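Local structure of neural-cadherin (Drosophila melanogaster, 3UBF) at residues L250-G254 and Q255-T259; A115-Q118 and L119-P123. The protein mediates calcium-dependent, preferentially homophilic adhesion between cells, through an ectodomain of which this piece holds three consecutive cadherin domains. One frame throughout, in Å; residues are numbered along the deposited sequence.

Contact 1. Residues L250-G254 and Q255-T259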
ATOM      1  N   LEU A 250      -8.049  29.519  -8.921  1.00 48.14           N
ATOM      2  CA  LEU A 250      -6.608  29.483  -9.113  1.00 46.99           C
ATOM      3  C   LEU A 250      -6.048  30.893  -9.099  1.00 49.71           C
ATOM      4  O   LEU A 250      -6.434  31.734  -9.914  1.00 52.22           O
ATOM      5  CB  LEU A 250      -6.291  28.812 -10.446  1.00 45.89           C
ATOM      6  CG  LEU A 250      -4.823  28.622 -10.822  1.00 44.89           C
ATOM      7  CD1 LEU A 250      -4.605  27.253 -11.428  1.00 40.79           C
ATOM      8  CD2 LEU A 250      -4.359  29.727 -11.773  1.00 47.21           C
ATOM      9  N   LYS A 251      -5.141  31.159  -8.166  1.00 50.10           N
ATOM     10  CA  LYS A 251      -4.427  32.431  -8.173  1.00 53.21           C
ATOM     11  C   LYS A 251      -2.916  32.212  -8.220  1.00 51.86           C
ATOM     12  O   LYS A 251      -2.414  31.189  -7.754  1.00 49.72           O
ATOM     13  CB  LYS A 251      -4.843  33.322  -6.996  1.00 55.47           C
ATOM     14  CG  LYS A 251      -4.204  32.972  -5.665  1.00 56.20           C
ATOM     15  CD  LYS A 251      -4.545  34.017  -4.591  1.00 62.44           C
ATOM     16  CE  LYS A 251      -4.320  33.444  -3.193  1.00 62.30           C
ATOM     17  NZ  LYS A 251      -5.030  32.129  -3.034  1.00 59.10           N
ATOM     18  N   ALA A 252      -2.206  33.170  -8.802  1.00 53.90           N
ATOM     19  CA  ALA A 252      -0.760  33.102  -8.901  1.00 53.49           C
ATOM     20  C   ALA A 252      -0.109  33.765  -7.697  1.00 55.31           C
ATOM     21  O   ALA A 252      -0.502  34.862  -7.302  1.00 58.09           O
ATOM     22  CB  ALA A 252      -0.298  33.771 -10.170  1.00 55.02           C
ATOM     23  N   GLN A 253       0.869  33.083  -7.109  1.00 54.18           N
ATOM     24  CA  GLN A 253       1.704  33.666  -6.068  1.00 56.59           C
ATOM     25  C   GLN A 253       2.939  34.287  -6.708  1.00 58.16           C
ATOM     26  O   GLN A 253       3.840  33.576  -7.163  1.00 57.08           O
ATOM     27  CB  GLN A 253       2.068  32.617  -5.014  1.00 55.08           C
ATOM     28  CG  GLN A 253       1.228  32.661  -3.732  1.00 57.94           C
ATOM     29  CD  GLN A 253      -0.114  33.408  -3.879  1.00 62.26           C
ATOM     30  OE1 GLN A 253      -0.972  33.035  -4.695  1.00 62.67           O
ATOM     31  NE2 GLN A 253      -0.300  34.458  -3.068  1.00 63.63           N
ATOM     32  N   GLY A 254       2.965  35.617  -6.759  1.00 61.28           N
ATOM     33  CA  GLY A 254       4.009  36.334  -7.464  1.00 63.20           C
ATOM     34  C   GLY A 254       3.728  36.349  -8.954  1.00 62.90           C
ATOM     35  O   GLY A 254       2.637  36.727  -9.387  1.00 63.24           O
ATOM     36  N   GLN A 255       4.710  35.911  -9.738  1.00 62.20           N
ATOM     37  CA  GLN A 255       4.622  35.979 -11.197  1.00 62.57           C
ATOM     38  C   GLN A 255       3.697  34.949 -11.839  1.00 59.71           C
ATOM     39  O   GLN A 255       3.375  33.932 -11.225  1.00 57.62           O
ATOM     40  CB  GLN A 255       6.006  35.854 -11.804  1.00 62.85           C
ATOM     41  CG  GLN A 255       6.815  37.129 -11.740  1.00 67.75           C
ATOM     42  CD  GLN A 255       8.057  37.043 -12.591  1.00 69.46           C
ATOM     43  OE1 GLN A 255       9.159  37.309 -12.120  1.00 72.78           O
ATOM     44  NE2 GLN A 255       7.889  36.659 -13.853  1.00 68.11           N
ATOM     45  N   GLY A 256       3.271  35.234 -13.073  1.00 60.34           N
ATOM     46  CA  GLY A 256       2.495  34.299 -13.891  1.00 58.13           C
ATOM     47  C   GLY A 256       0.974  34.384 -13.868  1.00 58.66           C
ATOM     48  O   GLY A 256       0.292  33.460 -14.326  1.00 57.49           O
ATOM     49  N   ALA A 257       0.433  35.476 -13.338  1.00 61.00           N
ATOM     50  CA  ALA A 257      -1.019  35.691 -13.309  1.00 61.84           C
ATOM     51  C   ALA A 257      -1.624  35.602 -14.719  1.00 62.59           C
ATOM     52  O   ALA A 257      -1.222  36.337 -15.625  1.00 64.89           O
ATOM     53  CB  ALA A 257      -1.344  37.044 -12.658  1.00 65.25           C
ATOM     54  N   GLY A 258      -2.565  34.677 -14.900  1.00 60.54           N
ATOM     55  CA  GLY A 258      -3.243  34.507 -16.185  1.00 61.29           C
ATOM     56  C   GLY A 258      -2.561  33.573 -17.178  1.00 58.88           C
ATOM     57  O   GLY A 258      -3.039  33.418 -18.303  1.00 60.16           O
ATOM     58  N   THR A 259      -1.448  32.955 -16.769  1.00 55.29           N
ATOM     59  CA  THR A 259      -0.753  31.973 -17.604  1.00 53.03           C
ATOM     60  C   THR A 259      -1.507  30.644 -17.564  1.00 50.84           C
ATOM     61  O   THR A 259      -1.591  29.920 -18.553  1.00 50.75           O
ATOM     62  CB  THR A 259       0.706  31.772 -17.145  1.00 51.25           C
ATOM     63  OG1 THR A 259       1.415  33.009 -17.263  1.00 53.80           O
ATOM     64  CG2 THR A 259       1.413  30.721 -17.999  1.00 49.68           C
TER
HETATM   65  O   HOH W   1       4.563  32.485  -9.336  1.00 22.04           O
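Ala252 carries the apolar part of the contact. Its methyl group faces back across the turn and lies against the backbone of Ala257, with Ala252 CB 3.7 Å from Ala257 N. The two methyls meet more loosely, Ala252 CB to Ala257 CB being 4.2 Å. The same Ala252 CB also lies 3.8 Å from Gln255 O and 4.0 Å from Gly256 C, so this one small side chain touches three successive residues of the returning chain. It also packs on Leu288 of strand 285-294.

One polar link joins the two halves, and it runs through a water. The water lies between two carbonyls, 2.5 Å from Gln253 O and 2.7 Å from Gln255 O.

The chain here leaves strand 246-253, an outer strand of one sheet of the cadherin beta-sandwich, and passes to strand 260-262 at the edge of the facing sheet. Three glycines serve this change of direction, Gly254, Gly256 and Gly258 all having positive phi. Ala257 and Gly258 take the corners of a type II beta turn from Gly256 to Thr259, closed by Thr259 N to Gly256 O, 3.0 Å. The same carbonyl, Gly256 O, lies 3.2 Å from Thr259 OG1, at best a weak second bond.

Gln255 swings outward. Its CG stands opposite the carbonyl carbon, beside the backbone N (chi1 -79°), and the extended chain carries NE2 to a weak hydrogen bond with Arg281 O; the side chain also touches Pro283.

Contact 2. Residues A115-Q118 and L119-P123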
ATOM      1  N   ALA A 115     -12.814  11.953   7.904  1.00 33.23           N
ATOM      2  CA  ALA A 115     -14.213  11.623   7.829  1.00 33.41           C
ATOM      3  C   ALA A 115     -14.988  12.699   8.578  1.00 34.39           C
ATOM      4  O   ALA A 115     -14.409  13.552   9.264  1.00 34.67           O
ATOM      5  CB  ALA A 115     -14.466  10.280   8.465  1.00 32.54           C
ATOM      6  N   VAL A 116     -16.308  12.655   8.434  1.00 35.01           N
ATOM      7  CA  VAL A 116     -17.212  13.418   9.292  1.00 35.22           C
ATOM      8  C   VAL A 116     -18.164  12.446   9.971  1.00 35.05           C
ATOM      9  O   VAL A 116     -18.410  11.346   9.462  1.00 34.90           O
ATOM     10  CB  VAL A 116     -18.021  14.446   8.494  1.00 36.38           C
ATOM     11  CG1 VAL A 116     -17.124  15.605   8.061  1.00 36.60           C
ATOM     12  CG2 VAL A 116     -18.710  13.780   7.292  1.00 36.11           C
ATOM     13  N   VAL A 117     -18.699  12.844  11.118  1.00 35.28           N
ATOM     14  CA  VAL A 117     -19.766  12.069  11.741  1.00 34.78           C
ATOM     15  C   VAL A 117     -21.016  12.923  11.918  1.00 36.21           C
ATOM     16  O   VAL A 117     -20.968  14.003  12.510  1.00 36.57           O
ATOM     17  CB  VAL A 117     -19.331  11.453  13.090  1.00 34.27           C
ATOM     18  CG1 VAL A 117     -18.881  12.535  14.078  1.00 33.09           C
ATOM     19  CG2 VAL A 117     -20.459  10.624  13.677  1.00 34.01           C
ATOM     20  N   GLN A 118     -22.129  12.423  11.391  1.00 37.06           N
ATOM     21  CA  GLN A 118     -23.458  12.998  11.582  1.00 38.36           C
ATOM     22  C   GLN A 118     -23.639  13.347  13.067  1.00 38.26           C
ATOM     23  O   GLN A 118     -23.226  12.576  13.937  1.00 37.54           O
ATOM     24  CB  GLN A 118     -24.478  11.944  11.164  1.00 39.24           C
ATOM     25  CG  GLN A 118     -25.639  12.420  10.313  1.00 43.56           C
ATOM     26  CD  GLN A 118     -26.894  11.542  10.500  1.00 48.80           C
ATOM     27  OE1 GLN A 118     -26.824  10.298  10.495  1.00 49.40           O
ATOM     28  NE2 GLN A 118     -28.041  12.190  10.674  1.00 49.96           N
ATOM     29  N   LEU A 119     -24.232  14.502  13.369  1.00 38.62           N
ATOM     30  CA  LEU A 119     -24.321  14.938  14.765  1.00 38.76           C
ATOM     31  C   LEU A 119     -25.167  14.033  15.651  1.00 39.14           C
ATOM     32  O   LEU A 119     -24.872  13.852  16.829  1.00 39.55           O
ATOM     33  CB  LEU A 119     -24.818  16.379  14.873  1.00 39.83           C
ATOM     34  CG  LEU A 119     -23.888  17.434  14.278  1.00 40.27           C
ATOM     35  CD1 LEU A 119     -24.370  18.830  14.622  1.00 40.22           C
ATOM     36  CD2 LEU A 119     -22.428  17.204  14.735  1.00 37.64           C
ATOM     37  N   ASN A 120     -26.226  13.474  15.088  1.00 39.48           N
ATOM     38  CA  ASN A 120     -27.106  12.603  15.843  1.00 40.22           C
ATOM     39  C   ASN A 120     -26.934  11.176  15.382  1.00 39.30           C
ATOM     40  O   ASN A 120     -27.882  10.403  15.400  1.00 40.43           O
ATOM     41  CB  ASN A 120     -28.558  13.039  15.665  1.00 41.71           C
ATOM     42  CG  ASN A 120     -28.972  13.088  14.205  1.00 43.82           C
ATOM     43  OD1 ASN A 120     -28.127  12.957  13.301  1.00 44.35           O
ATOM     44  ND2 ASN A 120     -30.278  13.287  13.958  1.00 44.52           N
ATOM     45  N   ALA A 121     -25.726  10.840  14.937  1.00 37.55           N
ATOM     46  CA  ALA A 121     -25.432   9.496  14.492  1.00 36.92           C
ATOM     47  C   ALA A 121     -25.916   8.454  15.509  1.00 37.56           C
ATOM     48  O   ALA A 121     -25.529   8.493  16.672  1.00 37.19           O
ATOM     49  CB  ALA A 121     -23.966   9.342  14.247  1.00 35.38           C
ATOM     50  N   PRO A 122     -26.781   7.528  15.073  1.00 38.61           N
ATOM     51  CA  PRO A 122     -27.179   6.452  15.979  1.00 39.81           C
ATOM     52  C   PRO A 122     -26.074   5.403  16.090  1.00 39.21           C
ATOM     53  O   PRO A 122     -25.215   5.314  15.205  1.00 38.23           O
ATOM     54  CB  PRO A 122     -28.434   5.874  15.315  1.00 41.34           C
ATOM     55  CG  PRO A 122     -28.277   6.177  13.864  1.00 40.69           C
ATOM     56  CD  PRO A 122     -27.448   7.440  13.760  1.00 39.19           C
ATOM     57  N   PRO A 123     -26.067   4.635  17.189  1.00 40.17           N
ATOM     58  CA  PRO A 123     -25.029   3.628  17.411  1.00 39.83           C
ATOM     59  C   PRO A 123     -24.786   2.756  16.178  1.00 39.94           C
ATOM     60  O   PRO A 123     -25.740   2.351  15.501  1.00 41.25           O
ATOM     61  CB  PRO A 123     -25.616   2.767  18.542  1.00 41.51           C
ATOM     62  CG  PRO A 123     -26.512   3.687  19.285  1.00 42.44           C
ATOM     63  CD  PRO A 123     -27.019   4.715  18.313  1.00 41.55           C
TER
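Val117 places CG1 between its backbone N and carbonyl carbon (chi1 58°), which leaves CG2 on the far side from N and against Ala121, with Val117 CG2 3.8 Å from Ala121 CB. Asn120 holds its CG between backbone N and carbonyl carbon (chi1 56°), which folds the amide back over the turn toward Gln118. The extended Gln118 side chain reaches across to meet it.

The backbone frame is a type I beta turn from Gln118 to Ala121, with Leu119 and Asn120 at its corners. Ala121 N donates to Gln118 O at 3.2 Å, approaching from well above the carbonyl plane and not along a lone pair. Ala121 CB sits close to the same acceptor, 3.3 Å from Gln118 O.

On the exposed side of the turn the two side-chain amides stand almost perpendicular, their planes 89° apart. Gln118 NE2 comes within 2.7 Å of Asn120 OD1, but OD1 sits above the plane of the Gln118 amide, and the angle is too poor for a hydrogen bond.

The turn follows strand 113-117, an edge strand of the second cadherin domain in this piece, and starts the passage to strand 126-133 of the other sheet. Phe171 and Thr165 pack on both Val117 and Ala121, while Leu119 shares a backbone hydrogen bond with Phe171. The chemistry is therefore divided: methyl groups face the interior, the backbone supplies the hydrogen bond of the turn, and the amides of the exposed residues add closeness without a hydrogen bond.

Overall arrangement
Both contacts are local turns at the end of an outermost strand, where the chain crosses between the sheets of a cadherin sandwich, but they belong to different domains and share no elements. Their centres are 40 Å apart, and their nearest atoms about 23 Å. Contact 1 is a surface turn: none of the residues that touch is buried, and its halves meet through a methyl group and a water-bridged pair of carbonyls. Contact 2 is partly buried, with a valine and an alanine facing the interior. A direct backbone bond joins its halves, and glycines, frequent in contact 1, are absent there.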